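Local coordinates for amino acid ABC transporter, binding protein (Thermus thermophilus, PDB 3VV5), which binds the lysine analogue (S)-2-aminoethyl-L-cysteine (L-thialysine) as the solute-binding protein of an ABC transporter involved in its uptake, at residues 37-42 and 95-100; 59-64 and 247-252; 118-123 and 215-220. All coordinates share one frame; numbering follows the deposited sequence.

Contact 1 (37-42 and 95-100); sequences EIRIGT and RFDFVI
Asp-97 holds its CG beside its own backbone N (chi1 -58°), and this turn carries the carboxylate across to Arg-39. Phe-98 holds CG between its backbone N and carbonyl carbon (chi1 80°), which lays its ring alongside Ile-40. OD2 of Asp-97 accepts the backbone N of Arg-39 at 2.9 Å, on the anti side, tilted out of the carboxylate plane. Asp-97 OD1 lies 3.3 Å from Arg-39 NH2, well out of the guanidinium plane, so this salt bridge is one of charges alone. OD2 also has an outside partner, Arg-27. In return, Arg-39 O accepts the backbone N of Asp-97 at 2.8 Å. Phe-98 O takes the N-H of Gly-41, and Gly-41 O takes that of Ile-100. Thr-42 OG1 adds a side-chain bond to Ile-100 O at 2.7 Å. On its other edge strand 37-42 bonds to strand 76-81, so the contact is one step of this lobe's parallel sheet. Ile-40 CG2 sits over the Phe-98 ring, 3.9 Å from its centroid, while Ile-38 CD1 meets the ring edge. On the opposite side the Phe-96 ring lies with its face on Gly-41 CA, 3.7 Å from the ring centroid, because no CB intervenes. The chemistry thus divides along the pair: a carboxylate shared by two arginines where the segments first meet, then parallel sheet bonding with apolar contacts on both faces.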
loop_
_atom_site.group_PDB
_atom_site.type_symbol
_atom_site.label_atom_id
_atom_site.label_comp_id
_atom_site.label_asym_id
_atom_site.label_seq_id
_atom_site.Cartn_x
_atom_site.Cartn_y
_atom_site.Cartn_z
ATOM N N GLU A 37 -18.031 -3.319 16.171
ATOM C CA GLU A 37 -16.619 -3.050 15.826
ATOM C C GLU A 37 -16.161 -3.830 14.591
ATOM O O GLU A 37 -16.580 -4.954 14.382
ATOM C CB GLU A 37 -15.681 -3.340 17.006
ATOM C CG GLU A 37 -15.892 -4.710 17.675
ATOM C CD GLU A 37 -14.665 -5.604 17.633
ATOM O OE1 GLU A 37 -14.836 -6.805 17.301
ATOM O OE2 GLU A 37 -13.541 -5.121 17.929
ATOM N N ILE A 38 -15.299 -3.213 13.779
ATOM C CA ILE A 38 -14.673 -3.883 12.647
ATOM C C ILE A 38 -13.142 -3.874 12.833
ATOM O O ILE A 38 -12.525 -2.821 13.101
ATOM C CB ILE A 38 -15.104 -3.244 11.295
ATOM C CG1 ILE A 38 -14.651 -4.120 10.110
ATOM C CG2 ILE A 38 -14.587 -1.781 11.162
ATOM C CD1 ILE A 38 -15.458 -3.916 8.861
ATOM N N ARG A 39 -12.547 -5.052 12.698
ATOM C CA ARG A 39 -11.105 -5.206 12.841
ATOM C C ARG A 39 -10.446 -5.031 11.491
ATOM O O ARG A 39 -10.761 -5.756 10.543
ATOM C CB ARG A 39 -10.738 -6.589 13.363
ATOM C CG ARG A 39 -11.508 -7.106 14.588
ATOM C CD ARG A 39 -10.892 -8.457 14.948
ATOM N NE ARG A 39 -11.871 -9.484 15.290
ATOM C CZ ARG A 39 -12.377 -10.385 14.440
ATOM N NH1 ARG A 39 -13.252 -11.271 14.896
ATOM N NH2 ARG A 39 -12.037 -10.410 13.146
ATOM N N ILE A 40 -9.499 -4.098 11.418
ATOM C CA ILE A 40 -8.863 -3.730 10.152
ATOM C C ILE A 40 -7.360 -4.015 10.208
ATOM O O ILE A 40 -6.673 -3.524 11.103
ATOM C CB ILE A 40 -9.079 -2.230 9.845
ATOM C CG1 ILE A 40 -10.528 -1.800 10.155
ATOM C CG2 ILE A 40 -8.703 -1.911 8.380
ATOM C CD1 ILE A 40 -10.764 -0.284 9.925
ATOM N N GLY A 41 -6.859 -4.808 9.265
ATOM C CA GLY A 41 -5.424 -5.151 9.226
ATOM C C GLY A 41 -4.693 -4.150 8.350
ATOM O O GLY A 41 -5.195 -3.765 7.291
ATOM N N THR A 42 -3.547 -3.670 8.823
ATOM C CA THR A 42 -2.697 -2.804 8.001
ATOM C C THR A 42 -1.232 -3.062 8.386
ATOM O O THR A 42 -0.971 -3.913 9.222
ATOM C CB THR A 42 -3.070 -1.300 8.119
ATOM O OG1 THR A 42 -2.574 -0.613 6.966
ATOM C CG2 THR A 42 -2.460 -0.665 9.356
ATOM N N ARG A 95 -8.231 -13.189 11.285
ATOM C CA ARG A 95 -7.611 -12.304 12.288
ATOM C C ARG A 95 -8.169 -10.877 12.205
ATOM O O ARG A 95 -8.330 -10.195 13.223
ATOM C CB ARG A 95 -6.071 -12.324 12.145
ATOM C CG ARG A 95 -5.312 -11.311 13.035
ATOM C CD ARG A 95 -5.115 -11.815 14.450
ATOM N NE ARG A 95 -4.471 -10.858 15.364
ATOM C CZ ARG A 95 -3.155 -10.667 15.481
ATOM N NH1 ARG A 95 -2.306 -11.330 14.710
ATOM N NH2 ARG A 95 -2.684 -9.793 16.364
ATOM N N PHE A 96 -8.466 -10.424 10.992
ATOM C CA PHE A 96 -9.129 -9.133 10.798
ATOM C C PHE A 96 -10.270 -9.343 9.808
ATOM O O PHE A 96 -10.304 -10.357 9.098
ATOM C CB PHE A 96 -8.193 -8.042 10.243
ATOM C CG PHE A 96 -6.733 -8.433 10.119
ATOM C CD1 PHE A 96 -5.846 -8.207 11.159
ATOM C CD2 PHE A 96 -6.237 -8.943 8.922
ATOM C CE1 PHE A 96 -4.482 -8.515 11.026
ATOM C CE2 PHE A 96 -4.879 -9.259 8.787
ATOM C CZ PHE A 96 -4.008 -9.050 9.834
ATOM N N ASP A 97 -11.188 -8.384 9.737
ATOM C CA ASP A 97 -12.328 -8.470 8.816
ATOM C C ASP A 97 -11.978 -7.984 7.416
ATOM O O ASP A 97 -12.434 -8.550 6.408
ATOM C CB ASP A 97 -13.515 -7.678 9.371
ATOM C CG ASP A 97 -13.933 -8.165 10.720
ATOM O OD1 ASP A 97 -14.173 -9.389 10.847
ATOM O OD2 ASP A 97 -14.005 -7.344 11.657
ATOM N N PHE A 98 -11.162 -6.935 7.351
ATOM C CA PHE A 98 -10.590 -6.505 6.084
ATOM C C PHE A 98 -9.206 -5.907 6.259
ATOM O O PHE A 98 -8.786 -5.569 7.374
ATOM C CB PHE A 98 -11.523 -5.588 5.262
ATOM C CG PHE A 98 -11.562 -4.120 5.692
ATOM C CD1 PHE A 98 -10.827 -3.151 4.990
ATOM C CD2 PHE A 98 -12.417 -3.698 6.721
ATOM C CE1 PHE A 98 -10.890 -1.780 5.355
ATOM C CE2 PHE A 98 -12.525 -2.318 7.089
ATOM C CZ PHE A 98 -11.756 -1.364 6.410
ATOM N N VAL A 99 -8.526 -5.777 5.134
ATOM C CA VAL A 99 -7.182 -5.233 5.112
ATOM C C VAL A 99 -7.166 -4.021 4.172
ATOM O O VAL A 99 -7.722 -4.071 3.064
ATOM C CB VAL A 99 -6.166 -6.307 4.631
ATOM C CG1 VAL A 99 -4.778 -5.694 4.331
ATOM C CG2 VAL A 99 -6.029 -7.420 5.661
ATOM N N ILE A 100 -6.525 -2.942 4.624
ATOM C CA ILE A 100 -6.210 -1.794 3.760
ATOM C C ILE A 100 -4.775 -1.420 4.005
ATOM O O ILE A 100 -4.438 -0.842 5.044
ATOM C CB ILE A 100 -7.216 -0.601 3.950
ATOM C CG1 ILE A 100 -6.970 0.518 2.916
ATOM C CG2 ILE A 100 -7.256 -0.094 5.421
ATOM C CD1 ILE A 100 -8.110 1.562 2.933
#

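Contact 2 (59-64 and 247-252); sequences TGFEVD and RISQKW
The indole of Trp-252 lies with one face on the backbone at the start of helix 61-72. Trp-252 CG lies anti to its carbonyl carbon (chi1 -71°), which swings the ring onto Gly-60. Gly-60, at the N-cap, puts its CA over the six-membered ring, 3.7 Å from the centroid. Phe-61 N stands over the same face, and Phe-61 CB covers the five-membered ring. On the opposite face of the indole lies CG of Lys-251.

The indole edge is used as well. Trp-252 NE1 gives a nearly straight hydrogen bond of 2.7 Å to Asp-64 OD2 (166° at the hydrogen). The oxygen lies in the ring plane, but the donor stands 40° out of the carboxylate plane. Lys-251 extends its chain beyond CG, and its NZ forms a salt bridge with the same Asp-64 OD2 at 2.8 Å, on the syn side but tilted out of the carboxylate plane. The two donors come from opposite faces of the carboxylate, so OD2 is gripped between them. Replacing Trp-252 by an alanine would probably leave Asp-64 OD2 with Lys-251 as its one partner across the contact and uncover the Gly-60 backbone.

Phe-61 crosses Ile-248 at about a right angle, with CD1 3.5 Å from Ile-248 CG2. Its CE1 reaches Ser-249 CA. Ile-248 CG2 also packs against Asp-64 CB.

Helix 244-253 therefore closes over the first turn of helix 61-72. Phe-253 meets the Phe-61 ring edge-to-face, Tyr-51 of strand 50-52 borders Trp-252, and Phe-61 also touches Tyr-120 of strand 120-129.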
loop_
_atom_site.group_PDB
_atom_site.type_symbol
_atom_site.label_atom_id
_atom_site.label_comp_id
_atom_site.label_asym_id
_atom_site.label_seq_id
_atom_site.Cartn_x
_atom_site.Cartn_y
_atom_site.Cartn_z
ATOM N N THR A 59 -1.631 6.375 11.285
ATOM C CA THR A 59 -2.285 7.376 10.446
ATOM C C THR A 59 -1.879 7.173 8.975
ATOM O O THR A 59 -1.256 6.145 8.593
ATOM C CB THR A 59 -2.010 8.823 10.984
ATOM O OG1 THR A 59 -2.775 9.797 10.260
ATOM C CG2 THR A 59 -0.507 9.153 10.953
ATOM N N GLY A 60 -2.275 8.118 8.140
ATOM C CA GLY A 60 -2.001 8.038 6.715
ATOM C C GLY A 60 -3.289 8.048 5.910
ATOM O O GLY A 60 -4.381 7.902 6.461
ATOM N N PHE A 61 -3.154 8.231 4.599
ATOM C CA PHE A 61 -4.303 8.203 3.676
ATOM C C PHE A 61 -5.238 7.008 3.885
ATOM O O PHE A 61 -6.473 7.164 3.933
ATOM C CB PHE A 61 -3.778 8.234 2.238
ATOM C CG PHE A 61 -4.836 8.130 1.204
ATOM C CD1 PHE A 61 -5.735 9.186 1.001
ATOM C CD2 PHE A 61 -4.950 6.981 0.430
ATOM C CE1 PHE A 61 -6.737 9.099 0.032
ATOM C CE2 PHE A 61 -5.960 6.868 -0.534
ATOM C CZ PHE A 61 -6.855 7.931 -0.741
ATOM N N GLU A 62 -4.659 5.818 4.024
ATOM C CA GLU A 62 -5.471 4.599 4.153
ATOM C C GLU A 62 -6.169 4.461 5.491
ATOM O O GLU A 62 -7.248 3.888 5.570
ATOM C CB GLU A 62 -4.645 3.348 3.834
ATOM C CG GLU A 62 -4.374 3.260 2.366
ATOM C CD GLU A 62 -3.559 2.044 1.947
ATOM O OE1 GLU A 62 -2.414 1.882 2.411
ATOM O OE2 GLU A 62 -4.052 1.286 1.094
ATOM N N VAL A 63 -5.549 5.002 6.530
ATOM C CA VAL A 63 -6.139 5.006 7.867
ATOM C C VAL A 63 -7.324 5.980 7.932
ATOM O O VAL A 63 -8.407 5.618 8.439
ATOM C CB VAL A 63 -5.070 5.287 8.936
ATOM C CG1 VAL A 63 -5.681 5.403 10.341
ATOM C CG2 VAL A 63 -3.957 4.168 8.916
ATOM N N ASP A 64 -7.155 7.182 7.374
ATOM C CA ASP A 64 -8.287 8.136 7.270
ATOM C C ASP A 64 -9.443 7.557 6.456
ATOM O O ASP A 64 -10.612 7.689 6.831
ATOM C CB ASP A 64 -7.833 9.462 6.667
ATOM C CG ASP A 64 -7.072 10.329 7.665
ATOM O OD1 ASP A 64 -7.094 10.009 8.873
ATOM O OD2 ASP A 64 -6.473 11.338 7.243
ATOM N N ARG A 247 -11.707 15.068 -0.073
ATOM C CA ARG A 247 -11.099 15.781 1.063
ATOM C C ARG A 247 -9.878 15.036 1.628
ATOM O O ARG A 247 -8.865 15.641 2.020
ATOM C CB ARG A 247 -12.117 15.998 2.211
ATOM C CG ARG A 247 -11.417 16.579 3.461
ATOM C CD ARG A 247 -12.087 16.385 4.801
ATOM N NE ARG A 247 -12.502 15.041 5.159
ATOM C CZ ARG A 247 -11.918 14.273 6.082
ATOM N NH1 ARG A 247 -10.826 14.687 6.739
ATOM N NH2 ARG A 247 -12.425 13.068 6.328
ATOM N N ILE A 248 -9.995 13.715 1.717
ATOM C CA ILE A 248 -8.916 12.923 2.306
ATOM C C ILE A 248 -7.746 12.818 1.332
ATOM O O ILE A 248 -6.591 12.894 1.745
ATOM C CB ILE A 248 -9.414 11.529 2.759
ATOM C CG1 ILE A 248 -10.372 11.674 3.950
ATOM C CG2 ILE A 248 -8.232 10.594 3.077
ATOM C CD1 ILE A 248 -11.086 10.334 4.378
ATOM N N SER A 249 -8.044 12.651 0.046
ATOM C CA SER A 249 -6.982 12.610 -0.970
ATOM C C SER A 249 -6.243 13.952 -1.016
ATOM O O SER A 249 -5.022 13.984 -1.049
ATOM C CB SER A 249 -7.533 12.235 -2.343
ATOM O OG SER A 249 -6.485 12.055 -3.288
ATOM N N GLN A 250 -6.991 15.050 -0.975
ATOM C CA GLN A 250 -6.393 16.388 -0.938
ATOM C C GLN A 250 -5.520 16.632 0.304
ATOM O O GLN A 250 -4.443 17.215 0.198
ATOM C CB GLN A 250 -7.479 17.471 -1.047
ATOM C CG GLN A 250 -8.136 17.585 -2.434
ATOM C CD GLN A 250 -7.179 18.029 -3.535
ATOM O OE1 GLN A 250 -6.180 18.724 -3.276
ATOM N NE2 GLN A 250 -7.498 17.653 -4.779
ATOM N N LYS A 251 -5.997 16.203 1.467
ATOM C CA LYS A 251 -5.245 16.284 2.728
ATOM C C LYS A 251 -3.845 15.652 2.578
ATOM O O LYS A 251 -2.824 16.240 2.927
ATOM C CB LYS A 251 -6.029 15.569 3.842
ATOM C CG LYS A 251 -5.360 15.556 5.245
ATOM C CD LYS A 251 -6.143 14.679 6.231
ATOM C CE LYS A 251 -5.498 14.637 7.619
ATOM N NZ LYS A 251 -6.327 13.805 8.573
ATOM N N TRP A 252 -3.817 14.440 2.045
ATOM C CA TRP A 252 -2.575 13.682 1.972
ATOM C C TRP A 252 -1.695 13.980 0.764
ATOM O O TRP A 252 -0.462 13.943 0.879
ATOM C CB TRP A 252 -2.864 12.178 2.114
ATOM C CG TRP A 252 -3.272 11.890 3.517
ATOM C CD1 TRP A 252 -4.552 11.753 3.990
ATOM C CD2 TRP A 252 -2.412 11.830 4.655
ATOM N NE1 TRP A 252 -4.532 11.555 5.355
ATOM C CE2 TRP A 252 -3.230 11.592 5.786
ATOM C CE3 TRP A 252 -1.013 11.922 4.831
ATOM C CZ2 TRP A 252 -2.706 11.464 7.080
ATOM C CZ3 TRP A 252 -0.494 11.799 6.117
ATOM C CH2 TRP A 252 -1.338 11.562 7.225
#

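Contact 3 (118-123 and 215-220); sequences PHYCTG and ERVAMA. With SLZ (L-thialysine), chain C.
Segments 118-123 and 215-220 pair antiparallel, with a classic beta bulge where His-119 and Tyr-120 both face Val-217. Val-217 O takes the backbone N of His-119 at 2.8 Å and, weakly, that of Tyr-120. Val-217 N returns a bond to Tyr-120 O. Farther along, Thr-122 and Glu-215 exchange two backbone bonds, and Cys-121 faces Arg-216 as a non-hydrogen-bonded pair.

Tyr-120, Thr-122, Glu-215 and Val-217 share one face of the sheet. Tyr-120 CG lies between its backbone N and carbonyl carbon (chi1 73°), which lays the ring flat over Val-217, whose CB is 3.8 Å from the ring centroid and 11° off its normal. Thr-122 CG2 packs on Val-217 CG2 and Glu-215 CG. Extended beyond CG, Glu-215 reaches the ligand: Glu-215 OE2 accepts the alpha-amino group (atom N) of L-thialysine at 2.9 Å. OE1 is hydrogen-bonded to Thr-151, which is likely to fix the turn of the carboxylate. The His-119 ring meets the Ala-218 backbone with its edge, His-119 ND1 3.4 Å from Ala-218 CA, and its NE2 bonds to Glu-62. On the other face, Cys-121 SG lies 3.7 Å from Arg-216 CG and forms a disulfide with Cys-259.

The pair joins strand 120-129 to the long strand 206-222; both run between the lobes, consistent with the hinge of this family. Helix 61-72 packs beside it through Leu-65 and Ile-69, and strand 113-115 borders Ala-218.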
loop_
_atom_site.group_PDB
_atom_site.type_symbol
_atom_site.label_atom_id
_atom_site.label_comp_id
_atom_site.label_asym_id
_atom_site.label_seq_id
_atom_site.Cartn_x
_atom_site.Cartn_y
_atom_site.Cartn_z
ATOM N N PRO A 118 -10.983 -0.477 -6.548
ATOM C CA PRO A 118 -9.754 0.134 -6.018
ATOM C C PRO A 118 -9.997 1.465 -5.289
ATOM O O PRO A 118 -10.852 2.239 -5.700
ATOM C CB PRO A 118 -8.907 0.363 -7.278
ATOM C CG PRO A 118 -9.915 0.458 -8.403
ATOM C CD PRO A 118 -10.997 -0.514 -8.023
ATOM N N HIS A 119 -9.267 1.712 -4.205
ATOM C CA HIS A 119 -9.378 2.990 -3.497
ATOM C C HIS A 119 -8.307 4.000 -3.912
ATOM O O HIS A 119 -8.346 5.151 -3.470
ATOM C CB HIS A 119 -9.429 2.815 -1.969
ATOM C CG HIS A 119 -8.214 2.167 -1.375
ATOM N ND1 HIS A 119 -7.993 0.805 -1.431
ATOM C CD2 HIS A 119 -7.176 2.688 -0.674
ATOM C CE1 HIS A 119 -6.872 0.517 -0.801
ATOM N NE2 HIS A 119 -6.364 1.637 -0.315
ATOM N N TYR A 120 -7.359 3.573 -4.756
ATOM C CA TYR A 120 -6.459 4.510 -5.454
ATOM C C TYR A 120 -5.689 3.838 -6.589
ATOM O O TYR A 120 -5.693 2.616 -6.731
ATOM C CB TYR A 120 -5.499 5.280 -4.517
ATOM C CG TYR A 120 -4.328 4.515 -3.886
ATOM C CD1 TYR A 120 -3.071 4.500 -4.500
ATOM C CD2 TYR A 120 -4.460 3.894 -2.639
ATOM C CE1 TYR A 120 -1.986 3.848 -3.930
ATOM C CE2 TYR A 120 -3.365 3.232 -2.039
ATOM C CZ TYR A 120 -2.133 3.210 -2.706
ATOM O OH TYR A 120 -1.041 2.583 -2.148
ATOM N N CYS A 121 -5.069 4.672 -7.404
ATOM C CA CYS A 121 -4.274 4.211 -8.529
ATOM C C CYS A 121 -2.896 4.805 -8.413
ATOM O O CYS A 121 -2.721 5.925 -7.899
ATOM C CB CYS A 121 -4.928 4.584 -9.856
ATOM S SG CYS A 121 -5.901 3.228 -10.586
ATOM N N THR A 122 -1.909 4.046 -8.881
ATOM C CA THR A 122 -0.526 4.390 -8.628
ATOM C C THR A 122 0.384 3.602 -9.564
ATOM O O THR A 122 -0.065 2.948 -10.502
ATOM C CB THR A 122 -0.164 4.106 -7.128
ATOM O OG1 THR A 122 1.115 4.662 -6.804
ATOM C CG2 THR A 122 -0.152 2.607 -6.813
ATOM N N GLY A 123 1.674 3.630 -9.284
ATOM C CA GLY A 123 2.589 2.795 -10.035
ATOM C C GLY A 123 3.898 2.693 -9.323
ATOM O O GLY A 123 4.157 3.464 -8.378
ATOM N N GLU A 215 -0.573 0.223 -11.266
ATOM C CA GLU A 215 -1.451 -0.697 -10.560
ATOM C C GLU A 215 -2.647 -0.003 -9.930
ATOM O O GLU A 215 -2.600 1.179 -9.605
ATOM C CB GLU A 215 -0.688 -1.526 -9.509
ATOM C CG GLU A 215 -0.049 -0.739 -8.377
ATOM C CD GLU A 215 0.802 -1.635 -7.460
ATOM O OE1 GLU A 215 0.886 -2.848 -7.732
ATOM O OE2 GLU A 215 1.378 -1.127 -6.475
ATOM N N ARG A 216 -3.712 -0.773 -9.799
ATOM C CA ARG A 216 -4.914 -0.414 -9.050
ATOM C C ARG A 216 -4.778 -1.039 -7.657
ATOM O O ARG A 216 -4.494 -2.230 -7.540
ATOM C CB ARG A 216 -6.159 -0.957 -9.774
ATOM C CG ARG A 216 -6.398 -0.375 -11.173
ATOM C CD ARG A 216 -7.631 -1.005 -11.881
ATOM N NE ARG A 216 -7.560 -2.473 -11.963
ATOM C CZ ARG A 216 -8.431 -3.325 -11.408
ATOM N NH1 ARG A 216 -8.259 -4.639 -11.542
ATOM N NH2 ARG A 216 -9.480 -2.882 -10.726
ATOM N N VAL A 217 -4.958 -0.231 -6.619
ATOM C CA VAL A 217 -4.748 -0.644 -5.235
ATOM C C VAL A 217 -6.105 -0.721 -4.563
ATOM O O VAL A 217 -6.934 0.174 -4.752
ATOM C CB VAL A 217 -3.833 0.347 -4.465
ATOM C CG1 VAL A 217 -3.793 -0.012 -2.981
ATOM C CG2 VAL A 217 -2.414 0.320 -5.047
ATOM N N ALA A 218 -6.329 -1.785 -3.799
ATOM C CA ALA A 218 -7.657 -2.068 -3.240
ATOM C C ALA A 218 -7.593 -2.665 -1.849
ATOM O O ALA A 218 -6.546 -3.169 -1.421
ATOM C CB ALA A 218 -8.442 -3.015 -4.151
ATOM N N MET A 219 -8.749 -2.619 -1.179
ATOM C CA MET A 219 -8.975 -3.256 0.108
ATOM C C MET A 219 -9.273 -4.707 -0.185
ATOM O O MET A 219 -9.656 -5.037 -1.300
ATOM C CB MET A 219 -10.196 -2.653 0.811
ATOM C CG MET A 219 -9.982 -1.265 1.382
ATOM S SD MET A 219 -11.560 -0.563 1.901
ATOM C CE MET A 219 -12.207 -0.006 0.315
ATOM N N ALA A 220 -9.073 -5.568 0.805
ATOM C CA ALA A 220 -9.275 -6.999 0.613
ATOM C C ALA A 220 -10.079 -7.559 1.755
ATOM O O ALA A 220 -9.985 -7.113 2.901
ATOM C CB ALA A 220 -7.920 -7.757 0.493
HETATM N N SLZ C . 1.886 -1.614 -3.681
HETATM C CA SLZ C . 2.624 -2.617 -2.880
HETATM C CB SLZ C . 2.205 -2.542 -1.387
HETATM S SG SLZ C . 3.343 -1.815 -0.155
HETATM C CD SLZ C . 2.229 -2.013 1.282
HETATM C CE SLZ C . 2.790 -1.679 2.667
HETATM N NZ SLZ C . 1.673 -1.266 3.532
HETATM C C SLZ C . 2.147 -3.969 -3.401
HETATM O O SLZ C . 2.901 -4.946 -3.265
HETATM O OXT SLZ C . 1.014 -4.001 -3.934
#

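How the contacts relate
From the N terminus, the chain lays down 37-42 and then 59-64. Segment 95-100 returns to 37-42 and closes contact 1. Because 59-64 lies inside that loop and 247-252 lies beyond it, contacts 1 and 2 cross. Segment 118-123 follows, and 215-220 comes back to it to close contact 3, after contact 1 is complete. Contact 2 closes last, so contact 3 is nested within its loop. Contacts 1 and 3 reach one sheet, where Val-99 N probably bonds to Ala-220 O. Contacts 2 and 3 are joined by a hydrogen bond between Glu-62 OE2 and His-119 NE2. Together they tie the last helix, 244-253, and helix 61-72 to strands 98-100, 120-129 and 206-222.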